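Local coordinates for phosphopantetheine adenylyltransferase (Archaeoglobus fulgidus, PDB 3DO8), which probably transfers, reversibly, an adenylyl group from ATP to 4'-phosphopantetheine, giving dephospho-CoA and pyrophosphate in coenzyme A biosynthesis, at residues A[8-13]-A[47-52]; A[102-107]-A[112-117]. All coordinates share one frame; numbering follows the deposited sequence.

Contact 1: A[8-13]-A[47-52]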
ATOM      1  N   THR A   8      -2.745  17.875   0.303  1.00 14.15           N
ATOM      2  CA  THR A   8      -3.415  19.134   0.581  1.00 14.26           C
ATOM      3  C   THR A   8      -4.644  18.882   1.468  1.00 14.59           C
ATOM      4  O   THR A   8      -4.916  19.659   2.342  1.00 14.76           O
ATOM      5  CB  THR A   8      -3.817  19.833  -0.735  1.00 15.05           C
ATOM      6  OG1 THR A   8      -2.641  20.218  -1.430  1.00 15.52           O
ATOM      7  CG2 THR A   8      -4.661  21.046  -0.460  1.00 15.72           C
ATOM      8  N   PHE A   9      -5.355  17.785   1.231  1.00 14.99           N
ATOM      9  CA  PHE A   9      -6.475  17.336   2.086  1.00 15.71           C
ATOM     10  C   PHE A   9      -7.614  18.330   2.080  1.00 16.39           C
ATOM     11  O   PHE A   9      -8.225  18.599   3.139  1.00 17.49           O
ATOM     12  CB  PHE A   9      -6.020  17.032   3.531  1.00 15.53           C
ATOM     13  CG  PHE A   9      -4.939  15.984   3.620  1.00 15.67           C
ATOM     14  CD1 PHE A   9      -5.236  14.631   3.471  1.00 15.89           C
ATOM     15  CD2 PHE A   9      -3.613  16.344   3.834  1.00 13.72           C
ATOM     16  CE1 PHE A   9      -4.221  13.653   3.556  1.00 14.96           C
ATOM     17  CE2 PHE A   9      -2.617  15.406   3.876  1.00 14.05           C
ATOM     18  CZ  PHE A   9      -2.902  14.055   3.750  1.00 14.38           C
ATOM     19  N   GLU A  10      -7.953  18.845   0.901  1.00 16.74           N
ATOM     20  CA  GLU A  10      -9.100  19.747   0.779  1.00 17.49           C
ATOM     21  C   GLU A  10     -10.001  19.323  -0.358  1.00 18.37           C
ATOM     22  O   GLU A  10      -9.588  19.415  -1.516  1.00 19.65           O
ATOM     23  CB  GLU A  10      -8.677  21.204   0.575  1.00 17.97           C
ATOM     24  CG  GLU A  10      -9.881  22.158   0.450  1.00 18.05           C
ATOM     25  CD  GLU A  10      -9.509  23.578   0.194  1.00 18.80           C
ATOM     26  OE1 GLU A  10      -8.433  24.014   0.655  1.00 20.13           O
ATOM     27  OE2 GLU A  10     -10.296  24.283  -0.504  1.00 20.91           O
ATOM     28  N   PRO A  11     -11.208  18.838  -0.044  1.00 17.40           N
ATOM     29  CA  PRO A  11     -11.633  18.452   1.292  1.00 17.68           C
ATOM     30  C   PRO A  11     -10.972  17.109   1.633  1.00 17.09           C
ATOM     31  O   PRO A  11     -10.266  16.521   0.801  1.00 17.46           O
ATOM     32  CB  PRO A  11     -13.132  18.258   1.145  1.00 18.11           C
ATOM     33  CG  PRO A  11     -13.283  17.807  -0.198  1.00 19.56           C
ATOM     34  CD  PRO A  11     -12.225  18.481  -1.035  1.00 18.87           C
ATOM     35  N   LEU A  12     -11.172  16.670   2.865  1.00 17.04           N
ATOM     36  CA  LEU A  12     -10.663  15.390   3.323  1.00 16.16           C
ATOM     37  C   LEU A  12     -11.654  14.309   2.908  1.00 15.29           C
ATOM     38  O   LEU A  12     -12.720  14.163   3.536  1.00 16.60           O
ATOM     39  CB  LEU A  12     -10.475  15.424   4.833  1.00 16.49           C
ATOM     40  CG  LEU A  12      -9.792  14.212   5.485  1.00 18.74           C
ATOM     41  CD1 LEU A  12     -10.495  12.877   5.278  1.00 25.35           C
ATOM     42  CD2 LEU A  12      -8.428  14.064   5.016  1.00 20.51           C
ATOM     43  N   HIS A  13     -11.338  13.582   1.836  1.00 14.14           N
ATOM     44  CA  HIS A  13     -12.295  12.668   1.197  1.00 15.00           C
ATOM     45  C   HIS A  13     -11.926  11.218   1.405  1.00 13.50           C
ATOM     46  O   HIS A  13     -10.924  10.907   2.080  1.00 13.42           O
ATOM     47  CB  HIS A  13     -12.465  13.001  -0.289  1.00 15.48           C
ATOM     48  CG  HIS A  13     -11.207  12.957  -1.100  1.00 15.70           C
ATOM     49  ND1 HIS A  13     -10.383  11.849  -1.172  1.00 17.16           N
ATOM     50  CD2 HIS A  13     -10.632  13.902  -1.887  1.00 17.76           C
ATOM     51  CE1 HIS A  13      -9.377  12.110  -1.988  1.00 18.91           C
ATOM     52  NE2 HIS A  13      -9.502  13.350  -2.433  1.00 18.16           N
ATOM     53  N   SER A  47      -7.810  26.421  -3.576  1.00 31.63           N
ATOM     54  CA  SER A  47      -7.916  26.094  -2.154  1.00 29.04           C
ATOM     55  C   SER A  47      -8.533  27.242  -1.388  1.00 27.09           C
ATOM     56  O   SER A  47      -8.070  28.384  -1.479  1.00 27.12           O
ATOM     57  CB  SER A  47      -6.530  25.798  -1.572  1.00 29.26           C
ATOM     58  OG  SER A  47      -6.577  25.602  -0.163  1.00 27.78           O
ATOM     59  N   VAL A  48      -9.561  26.930  -0.614  1.00 23.46           N
ATOM     60  CA  VAL A  48     -10.216  27.921   0.225  1.00 22.51           C
ATOM     61  C   VAL A  48     -10.017  27.713   1.727  1.00 20.54           C
ATOM     62  O   VAL A  48     -10.477  28.552   2.510  1.00 21.74           O
ATOM     63  CB  VAL A  48     -11.711  28.009  -0.099  1.00 20.94           C
ATOM     64  CG1 VAL A  48     -11.876  28.444  -1.593  1.00 22.29           C
ATOM     65  CG2 VAL A  48     -12.432  26.697   0.198  1.00 20.58           C
ATOM     66  N   LEU A  49      -9.300  26.654   2.136  1.00 18.18           N
ATOM     67  CA  LEU A  49      -9.029  26.408   3.554  1.00 17.39           C
ATOM     68  C   LEU A  49      -7.570  26.698   3.871  1.00 16.50           C
ATOM     69  O   LEU A  49      -6.681  26.135   3.192  1.00 15.92           O
ATOM     70  CB  LEU A  49      -9.315  24.948   3.934  1.00 15.84           C
ATOM     71  CG  LEU A  49     -10.721  24.405   3.660  1.00 16.96           C
ATOM     72  CD1 LEU A  49     -10.798  22.940   4.124  1.00 14.35           C
ATOM     73  CD2 LEU A  49     -11.810  25.294   4.297  1.00 16.62           C
ATOM     74  N   PRO A  50      -7.311  27.544   4.882  1.00 16.79           N
ATOM     75  CA  PRO A  50      -5.931  27.766   5.328  1.00 16.48           C
ATOM     76  C   PRO A  50      -5.257  26.478   5.791  1.00 15.58           C
ATOM     77  O   PRO A  50      -5.934  25.540   6.228  1.00 14.54           O
ATOM     78  CB  PRO A  50      -6.089  28.699   6.514  1.00 16.78           C
ATOM     79  CG  PRO A  50      -7.361  29.452   6.230  1.00 18.81           C
ATOM     80  CD  PRO A  50      -8.254  28.383   5.656  1.00 17.39           C
ATOM     81  N   PHE A  51      -3.924  26.461   5.693  1.00 15.67           N
ATOM     82  CA  PHE A  51      -3.124  25.362   6.212  1.00 15.66           C
ATOM     83  C   PHE A  51      -3.574  24.932   7.606  1.00 15.09           C
ATOM     84  O   PHE A  51      -3.782  23.749   7.844  1.00 13.72           O
ATOM     85  CB  PHE A  51      -1.639  25.754   6.220  1.00 15.91           C
ATOM     86  CG  PHE A  51      -0.786  24.823   7.027  1.00 15.44           C
ATOM     87  CD1 PHE A  51      -0.316  23.654   6.459  1.00 14.85           C
ATOM     88  CD2 PHE A  51      -0.482  25.100   8.357  1.00 15.25           C
ATOM     89  CE1 PHE A  51       0.455  22.783   7.196  1.00 14.77           C
ATOM     90  CE2 PHE A  51       0.260  24.203   9.117  1.00 15.34           C
ATOM     91  CZ  PHE A  51       0.725  23.046   8.527  1.00 15.95           C
ATOM     92  N   ALA A  52      -3.706  25.873   8.539  1.00 14.56           N
ATOM     93  CA  ALA A  52      -4.062  25.534   9.908  1.00 14.97           C
ATOM     94  C   ALA A  52      -5.372  24.743   9.989  1.00 14.32           C
ATOM     95  O   ALA A  52      -5.498  23.819  10.798  1.00 15.48           O
ATOM     96  CB  ALA A  52      -4.120  26.810  10.796  1.00 16.41           C
TER

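Contact 2: A[102-107]-A[112-117]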
ATOM      1  N   LYS A 102      10.047  10.366  -8.609  1.00 12.71           N
ATOM      2  CA  LYS A 102      11.015  11.489  -8.656  1.00 13.30           C
ATOM      3  C   LYS A 102      11.816  11.607  -7.338  1.00 12.90           C
ATOM      4  O   LYS A 102      13.050  11.836  -7.341  1.00 12.75           O
ATOM      5  CB  LYS A 102      10.311  12.810  -9.005  1.00 14.96           C
ATOM      6  CG  LYS A 102      11.198  14.026  -9.079  1.00 16.12           C
ATOM      7  CD  LYS A 102      12.129  13.951 -10.232  1.00 20.18           C
ATOM      8  CE  LYS A 102      12.626  15.337 -10.633  1.00 20.75           C
ATOM      9  NZ  LYS A 102      13.457  15.238 -11.856  1.00 23.62           N
ATOM     10  N   ILE A 103      11.099  11.477  -6.234  1.00 11.64           N
ATOM     11  CA  ILE A 103      11.720  11.448  -4.905  1.00 11.86           C
ATOM     12  C   ILE A 103      12.846  10.385  -4.849  1.00 11.89           C
ATOM     13  O   ILE A 103      13.964  10.679  -4.436  1.00 11.81           O
ATOM     14  CB  ILE A 103      10.683  11.274  -3.788  1.00 11.04           C
ATOM     15  CG1 ILE A 103       9.858  12.578  -3.596  1.00 11.84           C
ATOM     16  CG2 ILE A 103      11.357  10.846  -2.489  1.00 12.00           C
ATOM     17  CD1 ILE A 103       8.513  12.434  -2.850  1.00 11.87           C
ATOM     18  N   ASN A 104      12.560   9.157  -5.293  1.00 11.29           N
ATOM     19  CA  ASN A 104      13.578   8.109  -5.247  1.00 12.57           C
ATOM     20  C   ASN A 104      14.724   8.389  -6.219  1.00 12.86           C
ATOM     21  O   ASN A 104      15.874   8.106  -5.908  1.00 13.08           O
ATOM     22  CB  ASN A 104      12.986   6.718  -5.494  1.00 13.28           C
ATOM     23  CG  ASN A 104      12.499   6.077  -4.217  1.00 11.78           C
ATOM     24  OD1 ASN A 104      12.920   6.500  -3.105  1.00 13.35           O
ATOM     25  ND2 ASN A 104      11.668   5.048  -4.336  1.00 12.46           N
ATOM     26  N   GLN A 105      14.415   9.002  -7.367  1.00 13.24           N
ATOM     27  CA  GLN A 105      15.469   9.337  -8.350  1.00 14.94           C
ATOM     28  C   GLN A 105      16.446  10.316  -7.728  1.00 14.48           C
ATOM     29  O   GLN A 105      17.683  10.117  -7.785  1.00 14.27           O
ATOM     30  CB  GLN A 105      14.876   9.914  -9.627  1.00 15.54           C
ATOM     31  CG  GLN A 105      14.202   8.879 -10.459  1.00 19.27           C
ATOM     32  CD  GLN A 105      13.352   9.447 -11.571  1.00 21.05           C
ATOM     33  OE1 GLN A 105      13.258  10.668 -11.755  1.00 27.77           O
ATOM     34  NE2 GLN A 105      12.718   8.555 -12.330  1.00 31.26           N
ATOM     35  N   LYS A 106      15.886  11.337  -7.066  1.00 14.13           N
ATOM     36  CA  LYS A 106      16.726  12.348  -6.412  1.00 13.78           C
ATOM     37  C   LYS A 106      17.466  11.791  -5.203  1.00 13.10           C
ATOM     38  O   LYS A 106      18.612  12.161  -4.949  1.00 11.97           O
ATOM     39  CB  LYS A 106      15.934  13.589  -6.012  1.00 14.19           C
ATOM     40  CG  LYS A 106      15.494  14.402  -7.174  1.00 18.32           C
ATOM     41  CD  LYS A 106      16.685  15.130  -7.754  1.00 21.04           C
ATOM     42  CE  LYS A 106      16.367  15.767  -9.028  1.00 24.98           C
ATOM     43  NZ  LYS A 106      17.645  16.282  -9.599  1.00 26.40           N
ATOM     44  N   ARG A 107      16.803  10.952  -4.422  1.00 12.79           N
ATOM     45  CA  ARG A 107      17.504  10.300  -3.323  1.00 13.42           C
ATOM     46  C   ARG A 107      18.709   9.532  -3.866  1.00 14.01           C
ATOM     47  O   ARG A 107      19.805   9.621  -3.305  1.00 13.64           O
ATOM     48  CB  ARG A 107      16.570   9.394  -2.530  1.00 12.63           C
ATOM     49  CG  ARG A 107      15.621  10.189  -1.647  1.00 12.41           C
ATOM     50  CD  ARG A 107      14.673   9.312  -0.872  1.00 13.49           C
ATOM     51  NE  ARG A 107      15.342   8.492   0.147  1.00 13.18           N
ATOM     52  CZ  ARG A 107      15.538   8.817   1.425  1.00 13.92           C
ATOM     53  NH1 ARG A 107      15.142   9.980   1.908  1.00 13.78           N
ATOM     54  NH2 ARG A 107      16.126   7.945   2.251  1.00 14.25           N
ATOM     55  N   LYS A 112      21.201   8.824  -0.941  1.00 14.09           N
ATOM     56  CA  LYS A 112      20.275   8.333   0.084  1.00 16.27           C
ATOM     57  C   LYS A 112      19.645   7.028  -0.370  1.00 16.18           C
ATOM     58  O   LYS A 112      19.362   6.840  -1.565  1.00 17.12           O
ATOM     59  CB  LYS A 112      19.169   9.354   0.290  1.00 16.35           C
ATOM     60  CG  LYS A 112      19.610  10.718   0.656  1.00 18.82           C
ATOM     61  CD  LYS A 112      20.119  10.783   2.050  1.00 21.02           C
ATOM     62  CE  LYS A 112      18.989  10.759   3.071  1.00 22.96           C
ATOM     63  NZ  LYS A 112      19.497  10.575   4.453  1.00 22.04           N
ATOM     64  N   ARG A 113      19.368   6.138   0.570  1.00 16.05           N
ATOM     65  CA  ARG A 113      18.704   4.887   0.195  1.00 18.05           C
ATOM     66  C   ARG A 113      17.288   5.154  -0.284  1.00 15.90           C
ATOM     67  O   ARG A 113      16.616   6.001   0.234  1.00 14.60           O
ATOM     68  CB  ARG A 113      18.638   3.916   1.340  1.00 18.52           C
ATOM     69  CG  ARG A 113      17.916   4.395   2.543  1.00 24.08           C
ATOM     70  CD  ARG A 113      17.530   3.190   3.400  1.00 27.52           C
ATOM     71  NE  ARG A 113      17.222   3.569   4.777  1.00 31.99           N
ATOM     72  CZ  ARG A 113      18.137   3.926   5.682  1.00 34.87           C
ATOM     73  NH1 ARG A 113      19.419   4.006   5.360  1.00 35.19           N
ATOM     74  NH2 ARG A 113      17.757   4.239   6.912  1.00 36.68           N
ATOM     75  N   LYS A 114      16.841   4.371  -1.235  1.00 15.91           N
ATOM     76  CA  LYS A 114      15.505   4.526  -1.753  1.00 16.73           C
ATOM     77  C   LYS A 114      14.477   4.178  -0.659  1.00 15.85           C
ATOM     78  O   LYS A 114      14.754   3.441   0.304  1.00 16.72           O
ATOM     79  CB  LYS A 114      15.332   3.712  -3.038  1.00 18.98           C
ATOM     80  CG  LYS A 114      15.992   4.406  -4.265  1.00 20.81           C
ATOM     81  CD  LYS A 114      15.851   3.580  -5.540  1.00 22.74           C
ATOM     82  CE  LYS A 114      16.393   4.265  -6.736  1.00 27.34           C
ATOM     83  NZ  LYS A 114      15.848   5.666  -6.912  1.00 35.08           N
ATOM     84  N   ILE A 115      13.309   4.777  -0.796  1.00 13.60           N
ATOM     85  CA  ILE A 115      12.135   4.483   0.043  1.00 12.90           C
ATOM     86  C   ILE A 115      11.221   3.516  -0.718  1.00 12.54           C
ATOM     87  O   ILE A 115      11.061   3.640  -1.929  1.00 13.46           O
ATOM     88  CB  ILE A 115      11.342   5.797   0.338  1.00 12.66           C
ATOM     89  CG1 ILE A 115      12.241   6.918   0.934  1.00 13.12           C
ATOM     90  CG2 ILE A 115      10.129   5.522   1.240  1.00 14.45           C
ATOM     91  CD1 ILE A 115      11.590   8.251   0.928  1.00 14.24           C
ATOM     92  N   THR A 116      10.609   2.568  -0.015  1.00 11.56           N
ATOM     93  CA  THR A 116       9.622   1.689  -0.670  1.00 11.56           C
ATOM     94  C   THR A 116       8.319   2.461  -0.920  1.00 11.81           C
ATOM     95  O   THR A 116       7.682   2.901   0.028  1.00 11.11           O
ATOM     96  CB  THR A 116       9.355   0.416   0.144  1.00 11.18           C
ATOM     97  OG1 THR A 116      10.577  -0.325   0.231  1.00 13.86           O
ATOM     98  CG2 THR A 116       8.314  -0.456  -0.555  1.00 13.88           C
ATOM     99  N   ILE A 117       7.938   2.585  -2.187  1.00 11.30           N
ATOM    100  CA  ILE A 117       6.722   3.282  -2.559  1.00 11.61           C
ATOM    101  C   ILE A 117       5.548   2.325  -2.482  1.00 11.11           C
ATOM    102  O   ILE A 117       5.572   1.195  -3.062  1.00 11.60           O
ATOM    103  CB  ILE A 117       6.812   3.907  -3.966  1.00 10.94           C
ATOM    104  CG1 ILE A 117       7.988   4.908  -4.029  1.00 12.97           C
ATOM    105  CG2 ILE A 117       5.504   4.584  -4.372  1.00 12.41           C
ATOM    106  CD1 ILE A 117       8.329   5.412  -5.426  1.00 14.48           C
TER

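Contact 1: A[8-13]-A[47-52]
Two donors grip the carboxylate oxygen OE1 of Glu10, and they come from opposite faces of its plane. The hydroxyl OG of Ser47 gives the shorter bond, 2.6 Å to Glu10 OE1, on the syn side and 25° out of the plane. The backbone N of Leu49 approaches from above the other face, at 3.1 Å from Glu10 OE1. The second oxygen is held more conventionally: Val48 N lies 2.7 Å from Glu10 OE2, on its syn lone pair, in a nearly straight bond (173° at the hydrogen). Three donors from consecutive residues thus share one carboxylate and fix its rotation. The side chain reaches them because CG stands anti to the backbone N of Glu10 (chi1 -180°) and the chain stays extended beyond it.

The segment 8-13 is the loop that follows the first strand, 3-7, of the Rossmann-like nucleotidyltransferase fold, and it ends with His13 at the N-cap of helix 14-27. In this superfamily, loop and helix start carry the HxGH nucleotide-binding motif, here beginning at His13. Glu10 precedes a cis peptide bond to Pro11 and points out of the loop to the turn before helix 51-66, whose N-cap is Pro50.

Apolar contact comes from Leu49, which slants across the aliphatic stem with its CD1 3.9 Å from Glu10 CG. Val48, its side chain at about a right angle to that of Glu10, sets the methyl CG2 3.3 Å from Glu10 OE2. Arg54, on the first turn of helix 51-66, touches the side chains of Glu10 and Ser47 and donates hydrogen bonds to Thr8 O and Leu49 O.

Contact 2: A[102-107]-A[112-117]
Within the beta-alpha-beta unit of strand 89-92, helix 97-110 and strand 116-121, the return from helix to last strand is held by helix side chains that bind the backbone of the connection. Asn104 is buried and works as a two-ended clamp on Ile115. Its OD1 accepts from Ile115 N at 2.9 Å, and its ND2 donates to Ile115 O over the same distance of 2.9 Å, with that oxygen close to the amide plane. Both bonds are nearly straight. The methyl CD1 of Ile117 lies 3.5 Å from Asn104 ND2.

One turn on, Arg107 grips a single carbonyl side-on: NE and NH2 each stand 2.8 Å from Arg113 O, which lies in the guanidinium plane. A bend at chi3 (67°) turns the group to meet it. Lys112 CB lies over one face and Ile115 CG1 over the opposite one, each offset toward the rim. Asp86 takes salt bridges from Arg107 NH2 and Lys112 NZ, which probably offsets the nearby like charges.

Lys114, bent at chi4, brings NZ to 2.6 Å from Asn104 O, above the carbonyl plane. Met123 of the second subunit packs on Asn104 and Lys114, and Ile117 in the edge strand makes backbone hydrogen bonds to that subunit. Nearer the turn, Lys112 N bonds to Arg107 O at 2.9 Å, closing the helix-to-strand return of a right-handed beta-alpha-beta crossover in the Rossmann-like fold.

In the fold
From the N terminus the chain runs through strand 3-7 into the loop 8-13, then by helix 14-27, strand 31-36 and helix 38-44 to 47-52, where contact 1 closes a loop of 33 intervening residues. The chain next adds helix 51-66, strand 71-75 and strand 89-92, which lies between 3-7 and 116-121, before helix 97-110 turns back and contact 2 closes a much shorter loop of four. The two contacts neither nest nor cross. Their centres lie about 27 Å apart, on opposite sides of the chain's centre: contact 1 joins loops at one end of the parallel sheet, contact 2 ties helix 97-110 to the connection into 116-121, one of the chain's two edge strands.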